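Local coordinates for protein Two-component response regulator, LuxR family (Aurantimonas sp., PDB 3CZ5) that is a response regulator that probably binds DNA through a LuxR-type domain, here represented by a construct built on its receiver domain, at residues Ile82-Met87 with Ser103-Lys108; Ile8-Asp13 with Tyr31-Glu36. All coordinates share one frame; numbering follows the deposited sequence.

Overall arrangement
Both contacts belong to the receiver domain, a five-stranded parallel sheet of the CheY type wrapped by helices, and their centres lie about 14 Å apart. Contact 2 comes first along the chain, pairing strands 6-11 and 31-37 through helix 15-25; contact 1 follows, pairing 82-86 and 104-107 through helix 91-99. Across the sheet, strand 54-57 separates the two pairs; contact 2 includes the edge strand 31-37, and the centre of contact 1 lies about 4 Å from the centre of the molecule. They meet just past the C-terminal ends of 6-11 and 104-107, where K108 NZ comes within 4.0 Å of D12 OD2 beside D58, the predicted phosphorylation site.

Contact 1 (Ile82-Met87 with Ser103-Lys108); sequences ILIFTM and SGYVTK. With PO4 (phosphate ion), chain E.
F85 carries CG anti to its backbone N (chi1 -167°), while K108 sets CG anti to its carbonyl carbon (chi1 -83°), and the two side chains cross at about a right angle, K108 passing over one ring face. K108 CG lies 3.8 Å from the centroid of the F85 ring, a CH-pi contact, and CE rests above the same face. V106 CG1 approaches F85 CD1 obliquely at 3.3 Å, and V106 CG2 meets L83 CD1 at 3.9 Å; these side chains pack toward helix 114-122, and Y21 meets F85 edge-to-face. An alanine in place of F85 would probably open a gap beside V106 CG1 and leave the aliphatic part of K108 without the ring that supports it. On the other side of the sheet I84 CG2 lies over a face of Y105, and T86 CG2 lies oblique to the Y105 ring, 3.2 Å from its OH, which is hydrogen-bonded to H88 O. Between the two faces, the parallel strands are joined by V106 N to I84 O (2.8 Å) and T86 N to V106 O (3.0 Å). At the C-terminal ends a phosphate ion, probably from the crystallisation liquor, accepts bonds from T86 OG1 to its O3 (2.8 Å) and from K108 NZ to its O2 (2.7 Å); L59 N and T60 N bind it too, and K108 also pairs with D58. T86 and K108 match the conserved threonine and lysine of the receiver-domain site around D58, the predicted phosphoacceptor, and Y105 is at the position of its switch aromatic.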
ATOM      1  N   ILE A  82      -0.559   2.811  -5.547  1.00 23.84           N
ATOM      2  CA  ILE A  82      -0.261   2.695  -4.119  1.00 23.60           C
ATOM      3  C   ILE A  82      -1.075   1.641  -3.370  1.00 23.47           C
ATOM      4  O   ILE A  82      -2.299   1.617  -3.489  1.00 25.16           O
ATOM      5  CB  ILE A  82      -0.499   4.057  -3.371  1.00 24.83           C
ATOM      6  CG1 ILE A  82       0.368   5.176  -3.963  1.00  7.09           C
ATOM      7  CG2 ILE A  82      -0.240   3.908  -1.860  1.00  7.21           C
ATOM      8  CD1 ILE A  82      -0.333   5.914  -5.005  1.00 25.68           C
ATOM      9  N   LEU A  83      -0.422   0.801  -2.562  1.00 21.79           N
ATOM     10  CA  LEU A  83      -1.109  -0.221  -1.754  1.00 19.92           C
ATOM     11  C   LEU A  83      -1.056   0.216  -0.306  1.00 21.09           C
ATOM     12  O   LEU A  83       0.005   0.241   0.291  1.00 22.52           O
ATOM     13  CB  LEU A  83      -0.410  -1.548  -1.914  1.00 18.58           C
ATOM     14  CG  LEU A  83      -0.667  -2.663  -0.894  1.00 20.85           C
ATOM     15  CD1 LEU A  83      -2.078  -3.045  -0.811  1.00 21.73           C
ATOM     16  CD2 LEU A  83      -0.059  -3.999  -1.294  1.00 19.96           C
ATOM     17  N   ILE A  84      -2.154   0.649   0.283  1.00 20.32           N
ATOM     18  CA  ILE A  84      -2.090   0.888   1.707  1.00 18.38           C
ATOM     19  C   ILE A  84      -2.034  -0.474   2.388  1.00 20.37           C
ATOM     20  O   ILE A  84      -2.839  -1.397   2.018  1.00 22.52           O
ATOM     21  CB  ILE A  84      -3.291   1.477   2.260  1.00 15.91           C
ATOM     22  CG1 ILE A  84      -3.507   2.917   1.768  1.00 29.89           C
ATOM     23  CG2 ILE A  84      -3.072   1.430   3.767  1.00 29.85           C
ATOM     24  CD1 ILE A  84      -2.287   3.637   1.245  1.00 14.98           C
ATOM     25  N   PHE A  85      -1.097  -0.618   3.342  1.00 19.40           N
ATOM     26  CA  PHE A  85      -0.852  -1.846   4.113  1.00 19.88           C
ATOM     27  C   PHE A  85      -0.849  -1.428   5.552  1.00 22.99           C
ATOM     28  O   PHE A  85      -0.019  -0.617   5.954  1.00 23.42           O
ATOM     29  CB  PHE A  85       0.505  -2.382   3.837  1.00 19.41           C
ATOM     30  CG  PHE A  85       0.724  -3.790   4.328  1.00 32.21           C
ATOM     31  CD1 PHE A  85      -0.348  -4.706   4.452  1.00 21.09           C
ATOM     32  CD2 PHE A  85       2.010  -4.245   4.625  1.00 19.82           C
ATOM     33  CE1 PHE A  85      -0.118  -6.013   4.877  1.00 30.98           C
ATOM     34  CE2 PHE A  85       2.211  -5.530   5.063  1.00 31.08           C
ATOM     35  CZ  PHE A  85       1.164  -6.406   5.154  1.00 20.13           C
ATOM     36  N   THR A  86      -1.792  -1.948   6.329  1.00 24.45           N
ATOM     37  CA  THR A  86      -2.034  -1.346   7.613  1.00 25.69           C
ATOM     38  C   THR A  86      -2.612  -2.297   8.693  1.00 27.01           C
ATOM     39  O   THR A  86      -3.095  -3.382   8.468  1.00 23.93           O
ATOM     40  CB  THR A  86      -2.987  -0.193   7.420  1.00 25.65           C
ATOM     41  OG1 THR A  86      -3.220   0.408   8.688  1.00 28.46           O
ATOM     42  CG2 THR A  86      -4.276  -0.720   6.878  1.00 26.93           C
ATOM     43  N   MET A  87      -2.545  -1.844   9.910  1.00 30.83           N
ATOM     44  CA  MET A  87      -2.974  -2.629  11.022  1.00 33.28           C
ATOM     45  C   MET A  87      -4.403  -2.170  11.357  1.00 36.31           C
ATOM     46  O   MET A  87      -5.183  -2.856  12.030  1.00 36.73           O
ATOM     47  CB  MET A  87      -2.002  -2.291  12.137  1.00 32.97           C
ATOM     48  CG  MET A  87      -2.094  -3.163  13.253  1.00 15.48           C
ATOM     49  SD  MET A  87      -1.313  -4.737  12.908  1.00 35.38           S
ATOM     50  CE  MET A  87      -2.517  -5.748  13.706  1.00 12.85           C
ATOM     51  N   SER A 103      -4.814   1.884  -4.816  1.00 21.39           N
ATOM     52  CA  SER A 103      -5.380   0.810  -5.580  1.00 20.34           C
ATOM     53  C   SER A 103      -5.529  -0.436  -4.758  1.00 16.29           C
ATOM     54  O   SER A 103      -5.918  -1.451  -5.232  1.00 24.23           O
ATOM     55  CB  SER A 103      -4.525   0.506  -6.779  1.00 23.35           C
ATOM     56  OG  SER A 103      -3.702   1.577  -7.057  1.00 21.44           O
ATOM     57  N   GLY A 104      -5.203  -0.359  -3.503  1.00 23.42           N
ATOM     58  CA  GLY A 104      -5.260  -1.591  -2.692  1.00 22.41           C
ATOM     59  C   GLY A 104      -5.333  -1.236  -1.212  1.00 22.84           C
ATOM     60  O   GLY A 104      -4.791  -0.238  -0.781  1.00 23.38           O
ATOM     61  N   TYR A 105      -6.015  -2.010  -0.386  1.00 22.74           N
ATOM     62  CA  TYR A 105      -5.954  -1.668   1.039  1.00 21.79           C
ATOM     63  C   TYR A 105      -5.937  -2.993   1.707  1.00 22.06           C
ATOM     64  O   TYR A 105      -6.925  -3.741   1.608  1.00 21.07           O
ATOM     65  CB  TYR A 105      -7.171  -0.905   1.440  1.00 21.65           C
ATOM     66  CG  TYR A 105      -7.153  -0.429   2.816  1.00 30.51           C
ATOM     67  CD1 TYR A 105      -6.988   0.906   3.117  1.00 23.01           C
ATOM     68  CD2 TYR A 105      -7.281  -1.307   3.837  1.00 23.66           C
ATOM     69  CE1 TYR A 105      -6.972   1.341   4.419  1.00 31.35           C
ATOM     70  CE2 TYR A 105      -7.269  -0.883   5.160  1.00 31.89           C
ATOM     71  CZ  TYR A 105      -7.122   0.436   5.448  1.00 23.94           C
ATOM     72  OH  TYR A 105      -7.141   0.803   6.794  1.00 32.32           O
ATOM     73  N   VAL A 106      -4.788  -3.321   2.328  1.00 22.79           N
ATOM     74  CA  VAL A 106      -4.575  -4.667   2.888  1.00 22.92           C
ATOM     75  C   VAL A 106      -4.285  -4.595   4.384  1.00 24.14           C
ATOM     76  O   VAL A 106      -3.686  -3.626   4.812  1.00 26.81           O
ATOM     77  CB  VAL A 106      -3.441  -5.325   2.190  1.00 22.15           C
ATOM     78  CG1 VAL A 106      -2.817  -6.315   3.080  1.00 17.79           C
ATOM     79  CG2 VAL A 106      -3.965  -5.998   0.892  1.00 18.35           C
ATOM     80  N   THR A 107      -4.740  -5.546   5.201  1.00 22.69           N
ATOM     81  CA  THR A 107      -4.487  -5.431   6.631  1.00 22.77           C
ATOM     82  C   THR A 107      -3.340  -6.325   7.129  1.00 24.43           C
ATOM     83  O   THR A 107      -3.153  -7.439   6.705  1.00 25.05           O
ATOM     84  CB  THR A 107      -5.700  -5.666   7.512  1.00 22.31           C
ATOM     85  OG1 THR A 107      -6.118  -7.044   7.439  1.00 27.75           O
ATOM     86  CG2 THR A 107      -6.769  -4.746   7.093  1.00 25.82           C
ATOM     87  N   LYS A 108      -2.568  -5.785   8.052  1.00 24.94           N
ATOM     88  CA  LYS A 108      -1.365  -6.400   8.510  1.00 25.04           C
ATOM     89  C   LYS A 108      -1.592  -7.662   9.337  1.00 26.34           C
ATOM     90  O   LYS A 108      -0.665  -8.438   9.509  1.00 26.50           O
ATOM     91  CB  LYS A 108      -0.558  -5.397   9.300  1.00 24.76           C
ATOM     92  CG  LYS A 108       0.261  -4.519   8.404  1.00 26.23           C
ATOM     93  CD  LYS A 108       1.143  -3.533   9.151  1.00 25.32           C
ATOM     94  CE  LYS A 108       2.147  -3.028   8.172  1.00 24.90           C
ATOM     95  NZ  LYS A 108       2.415  -1.656   8.473  1.00 26.57           N
TER
HETATM   96  P   PO4 E 201       0.037   1.221  10.331  1.00 16.77           P
HETATM   97  O1  PO4 E 201      -0.770   0.997  11.562  1.00 19.64           O
HETATM   98  O2  PO4 E 201       0.835   0.042   9.822  1.00 18.64           O
HETATM   99  O3  PO4 E 201      -0.824   1.774   9.231  1.00 19.56           O
HETATM  100  O4  PO4 E 201       0.849   2.348  10.913  1.00 20.71           O

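Contact 2 (Ile8-Asp13 with Tyr31-Glu36); sequences IMLVDD and YAVVAE
I8 pairs with V33, M9 with A35 and L10 with E36 in parallel strands whose axes differ by 48°, the register slipping by one residue after I8, a beta bulge, with bonds from I8 N to A32 O (2.7 Å), V34 N to I8 O and L10 N to A35 O (3.1 Å). V34 takes up the slip: its psi of -23° departs from extended geometry, and its CG1 comes to 3.4 Å from I8 O. Among the other side chains, the I8 CD1 methyl touches Y31 CB at 3.8 Å and lies obliquely to the tyrosine ring. L10 and V33 cross at about a right angle; V33 CG1, anti to the backbone N (chi1 -176°), is the methyl that meets L10 CD1, at 3.7 Å. This side of the sheet faces helix 15-25: V33 and E36 lie against R22, and E36 OE1 forms a salt bridge with R18. M9 and A35 occupy the other side, where the methionine runs extended beyond CG until its CE meets A35 CB at 4.2 Å, and both residues pack against L46 of helix 40-48. The next strand, 54-57, bonds to the far edge of 6-11, so that I8-V11 lie inside the sheet and Y31-E36 at its border. The pair opens and closes the first beta-alpha-beta crossover of the CheY-like fold, and its inner strand delivers D12 and D13 to the acidic pocket around D58 that is characteristic of receiver domains.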
ATOM      1  N   ILE A   8       9.752  -1.909  -6.205  1.00 27.48           N
ATOM      2  CA  ILE A   8       8.804  -1.476  -5.152  1.00 24.84           C
ATOM      3  C   ILE A   8       9.399  -0.472  -4.114  1.00 23.88           C
ATOM      4  O   ILE A   8      10.576  -0.566  -3.746  1.00 23.38           O
ATOM      5  CB  ILE A   8       8.220  -2.740  -4.356  1.00 24.83           C
ATOM      6  CG1 ILE A   8       7.332  -3.653  -5.248  1.00 11.65           C
ATOM      7  CG2 ILE A   8       7.432  -2.329  -3.113  1.00  8.51           C
ATOM      8  CD1 ILE A   8       7.859  -5.079  -5.452  1.00 23.93           C
ATOM      9  N   MET A   9       8.578   0.473  -3.627  1.00 22.05           N
ATOM     10  CA  MET A   9       8.948   1.357  -2.546  1.00 19.64           C
ATOM     11  C   MET A   9       8.138   1.018  -1.272  1.00 22.64           C
ATOM     12  O   MET A   9       6.914   0.761  -1.380  1.00 25.29           O
ATOM     13  CB  MET A   9       8.602   2.755  -2.959  1.00 16.33           C
ATOM     14  CG  MET A   9       8.879   3.856  -1.863  1.00 15.40           C
ATOM     15  SD  MET A   9       8.798   5.527  -2.635  1.00 12.25           S
ATOM     16  CE  MET A   9       9.882   6.265  -1.500  1.00 16.91           C
ATOM     17  N   LEU A  10       8.795   0.984  -0.105  1.00 20.52           N
ATOM     18  CA  LEU A  10       8.145   0.743   1.152  1.00 21.01           C
ATOM     19  C   LEU A  10       8.211   1.972   1.999  1.00 21.89           C
ATOM     20  O   LEU A  10       9.290   2.532   2.229  1.00 21.39           O
ATOM     21  CB  LEU A  10       8.857  -0.319   1.994  1.00 21.89           C
ATOM     22  CG  LEU A  10       8.300  -1.721   2.040  1.00 34.45           C
ATOM     23  CD1 LEU A  10       8.263  -2.013   0.579  1.00 22.07           C
ATOM     24  CD2 LEU A  10       9.276  -2.577   2.716  1.00 19.85           C
ATOM     25  N   VAL A  11       7.075   2.346   2.560  1.00 22.28           N
ATOM     26  CA  VAL A  11       7.037   3.528   3.370  1.00 21.82           C
ATOM     27  C   VAL A  11       6.405   3.018   4.617  1.00 21.74           C
ATOM     28  O   VAL A  11       5.270   2.647   4.579  1.00 22.59           O
ATOM     29  CB  VAL A  11       6.092   4.527   2.700  1.00 22.62           C
ATOM     30  CG1 VAL A  11       5.873   5.767   3.527  1.00  2.03           C
ATOM     31  CG2 VAL A  11       6.605   4.873   1.302  1.00  3.85           C
ATOM     32  N   ASP A  12       7.173   2.957   5.684  1.00 21.66           N
ATOM     33  CA  ASP A  12       6.789   2.503   6.997  1.00 22.85           C
ATOM     34  C   ASP A  12       7.763   3.211   7.961  1.00 22.79           C
ATOM     35  O   ASP A  12       8.936   3.358   7.665  1.00 24.56           O
ATOM     36  CB  ASP A  12       7.086   1.040   7.040  1.00 25.66           C
ATOM     37  CG  ASP A  12       6.399   0.354   8.140  1.00 43.03           C
ATOM     38  OD1 ASP A  12       5.864   1.048   9.008  1.00 28.58           O
ATOM     39  OD2 ASP A  12       6.349  -0.893   8.120  1.00 29.32           O
ATOM     40  N   ASP A  13       7.307   3.688   9.092  1.00 22.27           N
ATOM     41  CA  ASP A  13       8.211   4.277  10.097  1.00 22.99           C
ATOM     42  C   ASP A  13       8.692   3.214  11.080  1.00 22.36           C
ATOM     43  O   ASP A  13       9.246   3.537  12.072  1.00 20.76           O
ATOM     44  CB  ASP A  13       7.448   5.351  10.891  1.00 24.30           C
ATOM     45  CG  ASP A  13       6.021   4.890  11.293  1.00 50.75           C
ATOM     46  OD1 ASP A  13       5.225   4.370  10.452  1.00 23.35           O
ATOM     47  OD2 ASP A  13       5.708   5.029  12.494  1.00 26.54           O
ATOM     48  N   TYR A  31      10.442  -9.495  -7.737  1.00 26.80           N
ATOM     49  CA  TYR A  31      10.104  -8.307  -6.985  1.00 26.73           C
ATOM     50  C   TYR A  31      11.291  -7.601  -6.243  1.00 26.00           C
ATOM     51  O   TYR A  31      11.839  -8.150  -5.314  1.00 25.99           O
ATOM     52  CB  TYR A  31       9.022  -8.702  -5.980  1.00 27.49           C
ATOM     53  CG  TYR A  31       7.650  -8.907  -6.636  1.00 37.30           C
ATOM     54  CD1 TYR A  31       7.528  -9.139  -8.029  1.00 28.63           C
ATOM     55  CD2 TYR A  31       6.476  -8.899  -5.869  1.00 27.35           C
ATOM     56  CE1 TYR A  31       6.229  -9.322  -8.633  1.00 36.85           C
ATOM     57  CE2 TYR A  31       5.228  -9.048  -6.449  1.00 36.56           C
ATOM     58  CZ  TYR A  31       5.090  -9.284  -7.822  1.00 28.35           C
ATOM     59  OH  TYR A  31       3.813  -9.451  -8.332  1.00 35.92           O
ATOM     60  N   ALA A  32      11.665  -6.371  -6.594  1.00 24.61           N
ATOM     61  CA  ALA A  32      12.716  -5.761  -5.799  1.00 23.77           C
ATOM     62  C   ALA A  32      12.326  -4.521  -5.009  1.00 23.73           C
ATOM     63  O   ALA A  32      11.787  -3.556  -5.508  1.00 25.58           O
ATOM     64  CB  ALA A  32      13.968  -5.527  -6.614  1.00 23.34           C
ATOM     65  N   VAL A  33      12.559  -4.571  -3.727  1.00 22.97           N
ATOM     66  CA  VAL A  33      12.244  -3.413  -2.944  1.00 22.47           C
ATOM     67  C   VAL A  33      13.385  -2.453  -3.116  1.00 22.84           C
ATOM     68  O   VAL A  33      14.513  -2.702  -2.618  1.00 23.41           O
ATOM     69  CB  VAL A  33      12.096  -3.677  -1.435  1.00 21.57           C
ATOM     70  CG1 VAL A  33      11.673  -2.404  -0.805  1.00 19.49           C
ATOM     71  CG2 VAL A  33      11.052  -4.732  -1.167  1.00 19.56           C
ATOM     72  N   VAL A  34      13.072  -1.325  -3.744  1.00 21.32           N
ATOM     73  CA  VAL A  34      14.084  -0.491  -4.318  1.00 20.42           C
ATOM     74  C   VAL A  34      14.378   0.845  -3.550  1.00 22.37           C
ATOM     75  O   VAL A  34      15.463   1.415  -3.673  1.00 23.39           O
ATOM     76  CB  VAL A  34      13.629  -0.222  -5.693  1.00 18.91           C
ATOM     77  CG1 VAL A  34      12.819   1.047  -5.666  1.00 11.43           C
ATOM     78  CG2 VAL A  34      14.739  -0.154  -6.591  1.00  8.52           C
ATOM     79  N   ALA A  35      13.424   1.339  -2.761  1.00 22.49           N
ATOM     80  CA  ALA A  35      13.623   2.525  -1.915  1.00 21.29           C
ATOM     81  C   ALA A  35      12.830   2.210  -0.652  1.00 21.43           C
ATOM     82  O   ALA A  35      11.731   1.656  -0.786  1.00 21.18           O
ATOM     83  CB  ALA A  35      13.031   3.711  -2.555  1.00 20.14           C
ATOM     84  N   GLU A  36      13.385   2.525   0.536  1.00 20.27           N
ATOM     85  CA  GLU A  36      12.638   2.492   1.781  1.00 19.80           C
ATOM     86  C   GLU A  36      12.428   3.902   2.422  1.00 21.36           C
ATOM     87  O   GLU A  36      13.390   4.671   2.652  1.00 22.44           O
ATOM     88  CB  GLU A  36      13.332   1.578   2.742  1.00 18.63           C
ATOM     89  CG  GLU A  36      13.177   0.187   2.400  1.00 47.29           C
ATOM     90  CD  GLU A  36      13.749  -0.649   3.484  1.00 21.37           C
ATOM     91  OE1 GLU A  36      14.467  -0.039   4.314  1.00 47.91           O
ATOM     92  OE2 GLU A  36      13.504  -1.881   3.507  1.00 47.52           O
TER